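PDB 3KTA: chromosome partition protein Smc from Pyrococcus furiosus, which probably acts in chromosome condensation and partitioning, with its terminal domains joining into an ABC-type ATPase that also has adenylate kinase activity. Local coordinates for residues I4-Y15 with G38-F48. Numbering follows the deposited sequence.
With MG (magnesium ion), chain F; AP5 (bis(adenosine)-5'-pentaphosphate), chain E.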
ATOM      1  N   ILE A   4      -4.424 -10.462  -4.864  1.00 12.17           N
ATOM      2  CA  ILE A   4      -3.212 -11.257  -4.788  1.00 10.43           C
ATOM      3  C   ILE A   4      -3.432 -12.534  -3.977  1.00 13.66           C
ATOM      4  O   ILE A   4      -3.822 -12.486  -2.813  1.00 14.86           O
ATOM      5  CB  ILE A   4      -2.060 -10.447  -4.167  1.00 12.65           C
ATOM      6  CG1 ILE A   4      -1.850  -9.136  -4.927  1.00 12.83           C
ATOM      7  CG2 ILE A   4      -0.763 -11.294  -4.125  1.00 13.30           C
ATOM      8  CD1 ILE A   4      -0.871  -8.172  -4.213  1.00 13.76           C
ATOM      9  N   GLU A   5      -3.217 -13.682  -4.606  1.00 12.71           N
ATOM     10  CA  GLU A   5      -3.328 -14.944  -3.883  1.00 12.62           C
ATOM     11  C   GLU A   5      -2.036 -15.234  -3.133  1.00 15.05           C
ATOM     12  O   GLU A   5      -2.053 -15.601  -1.955  1.00 14.57           O
ATOM     13  CB  GLU A   5      -3.717 -16.076  -4.848  1.00 14.03           C
ATOM     14  CG  GLU A   5      -5.105 -15.839  -5.405  1.00 19.37           C
ATOM     15  CD  GLU A   5      -5.692 -17.027  -6.116  1.00 33.58           C
ATOM     16  OE1 GLU A   5      -4.996 -17.589  -6.991  1.00 38.20           O
ATOM     17  OE2 GLU A   5      -6.861 -17.373  -5.805  1.00 29.73           O
ATOM     18  N   LYS A   6      -0.911 -15.023  -3.804  1.00 14.91           N
ATOM     19  CA  LYS A   6       0.387 -15.275  -3.188  1.00 14.76           C
ATOM     20  C   LYS A   6       1.523 -14.662  -3.991  1.00 14.77           C
ATOM     21  O   LYS A   6       1.362 -14.330  -5.177  1.00 13.87           O
ATOM     22  CB  LYS A   6       0.639 -16.783  -3.037  1.00 15.26           C
ATOM     23  CG  LYS A   6       0.767 -17.526  -4.382  1.00 15.29           C
ATOM     24  CD  LYS A   6       1.055 -19.004  -4.155  1.00 18.72           C
ATOM     25  CE  LYS A   6       1.187 -19.725  -5.498  1.00 21.88           C
ATOM     26  NZ  LYS A   6       1.483 -21.182  -5.330  1.00 27.67           N
ATOM     27  N   LEU A   7       2.672 -14.526  -3.325  1.00 12.68           N
ATOM     28  CA  LEU A   7       3.956 -14.249  -3.958  1.00 13.62           C
ATOM     29  C   LEU A   7       4.876 -15.458  -3.825  1.00 16.16           C
ATOM     30  O   LEU A   7       4.797 -16.218  -2.855  1.00 16.83           O
ATOM     31  CB  LEU A   7       4.670 -13.087  -3.269  1.00 14.71           C
ATOM     32  CG  LEU A   7       4.067 -11.700  -3.390  1.00 15.72           C
ATOM     33  CD1 LEU A   7       4.686 -10.787  -2.348  1.00 14.91           C
ATOM     34  CD2 LEU A   7       4.295 -11.139  -4.801  1.00 16.22           C
ATOM     35  N   GLU A   8       5.757 -15.618  -4.799  1.00 17.24           N
ATOM     36  CA  GLU A   8       6.865 -16.569  -4.713  1.00 17.05           C
ATOM     37  C   GLU A   8       8.161 -15.801  -4.944  1.00 15.94           C
ATOM     38  O   GLU A   8       8.335 -15.175  -5.990  1.00 17.16           O
ATOM     39  CB  GLU A   8       6.696 -17.692  -5.744  1.00 16.60           C
ATOM     40  CG  GLU A   8       5.615 -18.678  -5.352  1.00 20.59           C
ATOM     41  CD  GLU A   8       5.350 -19.732  -6.402  0.87 22.46           C
ATOM     42  OE1 GLU A   8       5.899 -19.622  -7.516  0.95 26.28           O
ATOM     43  OE2 GLU A   8       4.557 -20.647  -6.107  0.81 23.54           O
ATOM     44  N   LEU A   9       9.048 -15.825  -3.948  1.00 15.38           N
ATOM     45  CA  LEU A   9      10.324 -15.116  -4.011  1.00 14.24           C
ATOM     46  C   LEU A   9      11.466 -16.118  -4.112  1.00 16.94           C
ATOM     47  O   LEU A   9      11.541 -17.044  -3.313  1.00 18.68           O
ATOM     48  CB  LEU A   9      10.548 -14.298  -2.735  1.00 15.85           C
ATOM     49  CG  LEU A   9       9.838 -12.946  -2.615  1.00 16.54           C
ATOM     50  CD1 LEU A   9       8.342 -13.081  -2.711  1.00 16.13           C
ATOM     51  CD2 LEU A   9      10.233 -12.278  -1.278  1.00 14.80           C
ATOM     52  N   LYS A  10      12.363 -15.904  -5.064  1.00 16.25           N
ATOM     53  CA  LYS A  10      13.584 -16.697  -5.142  1.00 17.37           C
ATOM     54  C   LYS A  10      14.792 -15.792  -5.360  1.00 18.67           C
ATOM     55  O   LYS A  10      14.889 -15.092  -6.375  1.00 18.97           O
ATOM     56  CB  LYS A  10      13.488 -17.736  -6.265  1.00 20.25           C
ATOM     57  CG  LYS A  10      14.765 -18.583  -6.389  1.00 25.71           C
ATOM     58  CD  LYS A  10      14.720 -19.552  -7.555  1.00 25.96           C
ATOM     59  CE  LYS A  10      16.073 -20.232  -7.704  1.00 31.79           C
ATOM     60  NZ  LYS A  10      16.130 -21.143  -8.876  1.00 30.71           N
ATOM     61  N   GLY A  11      15.713 -15.783  -4.395  1.00 19.33           N
ATOM     62  CA  GLY A  11      16.908 -14.970  -4.503  1.00 21.77           C
ATOM     63  C   GLY A  11      16.617 -13.488  -4.393  1.00 19.47           C
ATOM     64  O   GLY A  11      17.387 -12.644  -4.868  1.00 17.11           O
ATOM     65  N   PHE A  12      15.497 -13.161  -3.746  1.00 17.02           N
ATOM     66  CA  PHE A  12      15.059 -11.777  -3.678  1.00 14.66           C
ATOM     67  C   PHE A  12      15.352 -11.130  -2.325  1.00 16.08           C
ATOM     68  O   PHE A  12      14.835 -11.573  -1.301  1.00 16.46           O
ATOM     69  CB  PHE A  12      13.563 -11.659  -3.996  1.00 15.18           C
ATOM     70  CG  PHE A  12      13.096 -10.244  -4.084  1.00 15.71           C
ATOM     71  CD1 PHE A  12      13.229  -9.534  -5.260  1.00 15.60           C
ATOM     72  CD2 PHE A  12      12.578  -9.591  -2.964  1.00 14.52           C
ATOM     73  CE1 PHE A  12      12.845  -8.218  -5.343  1.00 16.94           C
ATOM     74  CE2 PHE A  12      12.187  -8.267  -3.037  1.00 15.46           C
ATOM     75  CZ  PHE A  12      12.305  -7.578  -4.227  1.00 16.89           C
ATOM     76  N   LYS A  13      16.175 -10.085  -2.355  1.00 15.63           N
ATOM     77  CA  LYS A  13      16.637  -9.375  -1.160  1.00 17.29           C
ATOM     78  C   LYS A  13      16.988 -10.330  -0.020  1.00 17.15           C
ATOM     79  O   LYS A  13      17.802 -11.231  -0.205  1.00 20.24           O
ATOM     80  CB  LYS A  13      15.638  -8.278  -0.760  1.00 17.14           C
ATOM     81  CG  LYS A  13      15.420  -7.261  -1.882  1.00 18.57           C
ATOM     82  CD  LYS A  13      14.595  -6.049  -1.453  1.00 22.39           C
ATOM     83  CE  LYS A  13      15.438  -5.093  -0.646  1.00 22.42           C
ATOM     84  NZ  LYS A  13      14.826  -3.742  -0.499  1.00 22.54           N
ATOM     85  N   SER A  14      16.410 -10.147   1.164  1.00 16.61           N
ATOM     86  CA  SER A  14      16.801 -10.967   2.312  1.00 15.61           C
ATOM     87  C   SER A  14      16.233 -12.401   2.353  1.00 16.97           C
ATOM     88  O   SER A  14      16.467 -13.136   3.320  1.00 17.09           O
ATOM     89  CB  SER A  14      16.404 -10.251   3.606  1.00 14.84           C
ATOM     90  OG  SER A  14      14.996 -10.034   3.631  1.00 16.86           O
ATOM     91  N   TYR A  15      15.495 -12.812   1.326  1.00 16.08           N
ATOM     92  CA  TYR A  15      14.744 -14.072   1.421  1.00 16.71           C
ATOM     93  C   TYR A  15      15.464 -15.373   1.037  1.00 19.33           C
ATOM     94  O   TYR A  15      14.888 -16.466   1.148  1.00 18.80           O
ATOM     95  CB  TYR A  15      13.351 -13.947   0.771  1.00 16.05           C
ATOM     96  CG  TYR A  15      12.418 -13.226   1.723  1.00 16.76           C
ATOM     97  CD1 TYR A  15      11.714 -13.922   2.701  1.00 18.42           C
ATOM     98  CD2 TYR A  15      12.311 -11.849   1.694  1.00 15.58           C
ATOM     99  CE1 TYR A  15      10.891 -13.257   3.606  1.00 16.54           C
ATOM    100  CE2 TYR A  15      11.511 -11.178   2.594  1.00 14.29           C
ATOM    101  CZ  TYR A  15      10.805 -11.883   3.545  1.00 16.58           C
ATOM    102  OH  TYR A  15      10.009 -11.203   4.435  1.00 17.09           O
ATOM    103  N   GLY A  38      12.734  -8.232   7.723  1.00 14.87           N
ATOM    104  CA  GLY A  38      12.465  -8.391   6.295  1.00 13.81           C
ATOM    105  C   GLY A  38      11.045  -8.070   5.818  1.00 15.75           C
ATOM    106  O   GLY A  38      10.639  -8.502   4.729  1.00 15.99           O
ATOM    107  N   LYS A  39      10.284  -7.322   6.611  1.00 11.93           N
ATOM    108  CA  LYS A  39       8.877  -7.057   6.278  1.00 12.55           C
ATOM    109  C   LYS A  39       8.718  -6.172   5.036  1.00 13.54           C
ATOM    110  O   LYS A  39       7.998  -6.528   4.079  1.00 12.07           O
ATOM    111  CB  LYS A  39       8.148  -6.454   7.488  1.00 11.38           C
ATOM    112  CG  LYS A  39       8.199  -7.347   8.732  1.00 14.06           C
ATOM    113  CD  LYS A  39       7.448  -6.691   9.900  1.00 13.79           C
ATOM    114  CE  LYS A  39       8.001  -5.308  10.259  1.00 14.61           C
ATOM    115  NZ  LYS A  39       9.337  -5.369  10.913  1.00 15.60           N
ATOM    116  N   SER A  40       9.384  -5.023   5.023  1.00 13.63           N
ATOM    117  CA  SER A  40       9.234  -4.107   3.897  1.00 13.63           C
ATOM    118  C   SER A  40       9.721  -4.731   2.593  1.00 13.79           C
ATOM    119  O   SER A  40       9.249  -4.366   1.527  1.00 12.86           O
ATOM    120  CB  SER A  40       9.970  -2.803   4.140  1.00 15.36           C
ATOM    121  OG  SER A  40       9.369  -2.119   5.220  1.00 12.35           O
ATOM    122  N   ASN A  41      10.682  -5.641   2.687  1.00 12.15           N
ATOM    123  CA  ASN A  41      11.163  -6.349   1.494  1.00 14.55           C
ATOM    124  C   ASN A  41      10.044  -7.098   0.751  1.00 14.84           C
ATOM    125  O   ASN A  41      10.118  -7.289  -0.463  1.00 13.61           O
ATOM    126  CB  ASN A  41      12.303  -7.312   1.858  1.00 14.43           C
ATOM    127  CG  ASN A  41      13.601  -6.593   2.170  1.00 14.75           C
ATOM    128  OD1 ASN A  41      13.760  -5.402   1.891  1.00 14.37           O
ATOM    129  ND2 ASN A  41      14.548  -7.329   2.742  1.00 15.47           N
ATOM    130  N   ILE A  42       9.026  -7.549   1.479  1.00 12.43           N
ATOM    131  CA  ILE A  42       7.854  -8.155   0.832  1.00 15.03           C
ATOM    132  C   ILE A  42       7.118  -7.132  -0.032  1.00 13.26           C
ATOM    133  O   ILE A  42       6.718  -7.427  -1.155  1.00 12.62           O
ATOM    134  CB  ILE A  42       6.894  -8.769   1.865  1.00 13.83           C
ATOM    135  CG1 ILE A  42       7.606  -9.863   2.660  1.00 12.21           C
ATOM    136  CG2 ILE A  42       5.619  -9.283   1.182  1.00 15.87           C
ATOM    137  CD1 ILE A  42       6.752 -10.433   3.786  1.00 15.35           C
ATOM    138  N   GLY A  43       6.941  -5.922   0.488  1.00 10.38           N
ATOM    139  CA  GLY A  43       6.425  -4.834  -0.314  1.00 13.52           C
ATOM    140  C   GLY A  43       7.300  -4.577  -1.523  1.00 13.84           C
ATOM    141  O   GLY A  43       6.793  -4.311  -2.609  1.00 13.39           O
ATOM    142  N   ASP A  44       8.619  -4.648  -1.345  1.00 12.67           N
ATOM    143  CA  ASP A  44       9.505  -4.390  -2.475  1.00 12.40           C
ATOM    144  C   ASP A  44       9.364  -5.471  -3.550  1.00 12.67           C
ATOM    145  O   ASP A  44       9.524  -5.180  -4.744  1.00 14.17           O
ATOM    146  CB  ASP A  44      10.964  -4.274  -2.018  1.00 12.86           C
ATOM    147  CG  ASP A  44      11.196  -3.070  -1.133  0.76 15.26           C
ATOM    148  OD1 ASP A  44      10.463  -2.071  -1.297  1.00 16.60           O
ATOM    149  OD2 ASP A  44      12.103  -3.133  -0.277  0.79 16.58           O
ATOM    150  N   ALA A  45       9.049  -6.694  -3.127  1.00 13.59           N
ATOM    151  CA  ALA A  45       8.804  -7.788  -4.079  1.00 13.53           C
ATOM    152  C   ALA A  45       7.608  -7.456  -4.960  1.00 14.27           C
ATOM    153  O   ALA A  45       7.607  -7.736  -6.162  1.00 14.49           O
ATOM    154  CB  ALA A  45       8.601  -9.113  -3.344  1.00 12.75           C
ATOM    155  N   ILE A  46       6.593  -6.838  -4.371  1.00 11.32           N
ATOM    156  CA  ILE A  46       5.421  -6.409  -5.126  1.00 12.04           C
ATOM    157  C   ILE A  46       5.766  -5.282  -6.107  1.00 14.95           C
ATOM    158  O   ILE A  46       5.401  -5.348  -7.278  1.00 14.73           O
ATOM    159  CB  ILE A  46       4.277  -5.999  -4.189  1.00 11.84           C
ATOM    160  CG1 ILE A  46       3.848  -7.209  -3.352  1.00 14.55           C
ATOM    161  CG2 ILE A  46       3.108  -5.387  -4.999  1.00 13.74           C
ATOM    162  CD1 ILE A  46       2.885  -6.858  -2.222  1.00 13.51           C
ATOM    163  N   LEU A  47       6.476  -4.258  -5.637  1.00 11.77           N
ATOM    164  CA  LEU A  47       6.920  -3.187  -6.527  1.00 14.59           C
ATOM    165  C   LEU A  47       7.710  -3.756  -7.713  1.00 16.77           C
ATOM    166  O   LEU A  47       7.537  -3.334  -8.876  1.00 16.61           O
ATOM    167  CB  LEU A  47       7.825  -2.210  -5.768  1.00 16.10           C
ATOM    168  CG  LEU A  47       7.139  -1.379  -4.683  1.00 22.37           C
ATOM    169  CD1 LEU A  47       8.153  -0.451  -4.019  1.00 23.11           C
ATOM    170  CD2 LEU A  47       6.008  -0.588  -5.276  1.00 27.43           C
ATOM    171  N   PHE A  48       8.589  -4.705  -7.406  1.00 12.83           N
ATOM    172  CA  PHE A  48       9.493  -5.283  -8.404  1.00 12.81           C
ATOM    173  C   PHE A  48       8.737  -6.048  -9.478  1.00 15.39           C
ATOM    174  O   PHE A  48       8.925  -5.810 -10.680  1.00 15.48           O
ATOM    175  CB  PHE A  48      10.474  -6.213  -7.692  1.00 13.02           C
ATOM    176  CG  PHE A  48      11.383  -6.972  -8.612  1.00 15.33           C
ATOM    177  CD1 PHE A  48      12.453  -6.344  -9.219  1.00 15.42           C
ATOM    178  CD2 PHE A  48      11.185  -8.326  -8.827  1.00 14.71           C
ATOM    179  CE1 PHE A  48      13.314  -7.065 -10.057  1.00 17.82           C
ATOM    180  CE2 PHE A  48      12.042  -9.047  -9.649  1.00 18.59           C
ATOM    181  CZ  PHE A  48      13.101  -8.409 -10.256  1.00 16.83           C
TER
HETATM  182 MG    MG F 184      10.226  -1.809   7.124  1.00 14.32          MG
HETATM  183  PA  AP5 E 183      16.805   0.643   9.370  1.00 27.38           P
HETATM  184  O1A AP5 E 183      17.644   0.214  10.557  1.00 28.62           O
HETATM  185  O2A AP5 E 183      17.623   0.787   8.114  1.00 30.15           O
HETATM  186  O3A AP5 E 183      15.628  -0.420   9.035  1.00 23.04           O
HETATM  187  PB  AP5 E 183      14.792  -1.182  10.151  1.00 27.96           P
HETATM  188  O1B AP5 E 183      14.524  -0.261  11.324  1.00 28.80           O
HETATM  189  O2B AP5 E 183      15.397  -2.510  10.515  1.00 22.92           O
HETATM  190  O3B AP5 E 183      13.519  -1.335   9.173  1.00 20.64           O
HETATM  191  PG  AP5 E 183      12.279  -2.199   9.584  1.00 20.43           P
HETATM  192  O1G AP5 E 183      12.206  -2.293  11.095  1.00 24.94           O
HETATM  193  O2G AP5 E 183      11.092  -1.519   8.977  1.00 15.13           O
HETATM  194  O3G AP5 E 183      12.670  -3.624   9.021  1.00 18.20           O
HETATM  195  PD  AP5 E 183      11.882  -4.565   8.016  1.00 15.36           P
HETATM  196  O1D AP5 E 183      11.296  -5.723   8.765  1.00 14.71           O
HETATM  197  O2D AP5 E 183      10.915  -3.814   7.134  1.00 14.10           O
HETATM  198  O3D AP5 E 183      13.150  -5.115   7.181  1.00 16.46           O
HETATM  199  PE  AP5 E 183      13.436  -4.871   5.607  1.00 15.42           P
HETATM  200  O1E AP5 E 183      12.330  -5.556   4.838  1.00 16.51           O
HETATM  201  O2E AP5 E 183      13.671  -3.431   5.327  1.00 14.05           O
HETATM  202  O5F AP5 E 183      15.966   1.975   9.708  1.00 23.61           O
HETATM  203  C5F AP5 E 183      16.484   3.289   9.613  1.00 25.22           C
HETATM  204  C4F AP5 E 183      15.445   4.337  10.017  1.00 23.63           C
HETATM  205  O4F AP5 E 183      14.497   4.476   8.973  1.00 23.31           O
HETATM  206  C3F AP5 E 183      14.645   3.951  11.252  1.00 23.20           C
HETATM  207  O3F AP5 E 183      14.109   5.118  11.843  1.00 23.68           O
HETATM  208  C2F AP5 E 183      13.494   3.166  10.663  1.00 23.90           C
HETATM  209  O2F AP5 E 183      12.344   3.228  11.479  1.00 21.67           O
HETATM  210  C1F AP5 E 183      13.270   3.854   9.324  1.00 22.35           C
HETATM  211  N9A AP5 E 183      12.977   2.899   8.244  1.00 20.15           N
HETATM  212  C8A AP5 E 183      13.189   1.547   8.248  1.00 21.41           C
HETATM  213  N7A AP5 E 183      12.814   1.054   7.048  1.00 18.78           N
HETATM  214  C5A AP5 E 183      12.359   2.071   6.282  1.00 19.26           C
HETATM  215  C6A AP5 E 183      11.848   2.118   4.992  1.00 20.49           C
HETATM  216  N6A AP5 E 183      11.606   0.989   4.319  1.00 18.50           N
HETATM  217  N1A AP5 E 183      11.457   3.329   4.477  1.00 20.55           N
HETATM  218  C2A AP5 E 183      11.577   4.486   5.224  1.00 23.87           C
HETATM  219  N3A AP5 E 183      12.081   4.440   6.506  1.00 22.70           N
HETATM  220  C4A AP5 E 183      12.460   3.243   7.026  1.00 19.79           C
HETATM  221  O5J AP5 E 183      14.755  -5.782   5.480  1.00 15.27           O
HETATM  222  C5J AP5 E 183      16.031  -5.261   5.803  1.00 18.73           C
HETATM  223  C4J AP5 E 183      17.017  -6.408   5.679  1.00 15.74           C
HETATM  224  O4J AP5 E 183      17.034  -6.852   4.324  1.00 16.78           O
HETATM  225  C3J AP5 E 183      18.441  -5.953   6.020  1.00 19.46           C
HETATM  226  O3J AP5 E 183      19.028  -6.902   6.876  1.00 21.10           O
HETATM  227  C2J AP5 E 183      19.117  -5.976   4.671  1.00 21.26           C
HETATM  228  O2J AP5 E 183      20.519  -6.172   4.761  1.00 21.74           O
HETATM  229  C1J AP5 E 183      18.376  -7.104   3.969  1.00 16.94           C
HETATM  230  N9B AP5 E 183      18.621  -7.039   2.523  1.00 18.65           N
HETATM  231  C8B AP5 E 183      18.254  -6.081   1.618  1.00 19.01           C
HETATM  232  N7B AP5 E 183      18.723  -6.439   0.400  1.00 20.38           N
HETATM  233  C5B AP5 E 183      19.386  -7.614   0.536  1.00 19.71           C
HETATM  234  C6B AP5 E 183      20.067  -8.429  -0.360  1.00 20.02           C
HETATM  235  N6B AP5 E 183      20.257  -8.034  -1.614  1.00 23.57           N
HETATM  236  N1B AP5 E 183      20.645  -9.579   0.107  1.00 18.32           N
HETATM  237  C2B AP5 E 183      20.577  -9.946   1.434  1.00 18.94           C
HETATM  238  N3B AP5 E 183      19.900  -9.131   2.318  1.00 19.93           N
HETATM  239  C4B AP5 E 183      19.329  -7.994   1.863  1.00 20.44           C
HETATM  240  O   HOH W   1      12.112  -1.381   6.105  1.00 15.98           O
HETATM  241  O   HOH W   2       8.351  -2.259   7.923  1.00 13.00           O
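Lys13 reaches over the side chain of Asn41 to Asp44, and NZ forms a salt bridge with Asp44 OD2 at 2.8 Å. The ammonium meets this oxygen from above the carboxylate plane, 37° out of it. The lysine chain is extended at first. CD runs past Asn41 OD1, and a bend at chi3 (77°) turns CE and NZ toward Asp44. Both charged ends have second partners: Met58 O accepts from Lys13 NZ, and Arg59 pairs with Asp44. With an alanine here instead of Lys13, Asp44 would probably lose one of its two basic partners, and Met58 O its lysine donor.

The amide nitrogen of Asn41 has two acceptors. ND2 donates to Ser14 OG (2.9 Å), which lies almost exactly in the amide plane, and to the ribose oxygen O4J of AP5 (3.0 Å). Ser14 OG is also hydrogen-bonded to Ser146 OG of the partner Smc chain. Tyr15 OH donates to Gly38 O (2.8 Å), coming from well above the carbonyl plane, and packs against CG1 of Ile42.

Phe12 CG is anti to the backbone N (chi1 -174°), and the ring lies against the helix 39-48. Its edge meets Asn41 O, with CE2 at 3.4 Å, while CE1 sits over one face of Phe48. Ala45 CB touches both this ring and the end of Leu9. Earlier in the strand, Leu7 CD1 touches Ile46 CG1 (3.8 Å) and Ile42 CG2. The strand 4-10 and the helix run nearly perpendicular.

At the helix start, Lys39 NZ and the backbone N atoms of Gly38, Lys39, Ser40 and Asn41 bind AP5 phosphate oxygens. Ser40 OG binds magnesium. This is the P-loop (Walker A) nucleotide site in the N-terminal part of the SMC ABC-type ATPase head, its helix packed against a strand of the antiparallel sheet.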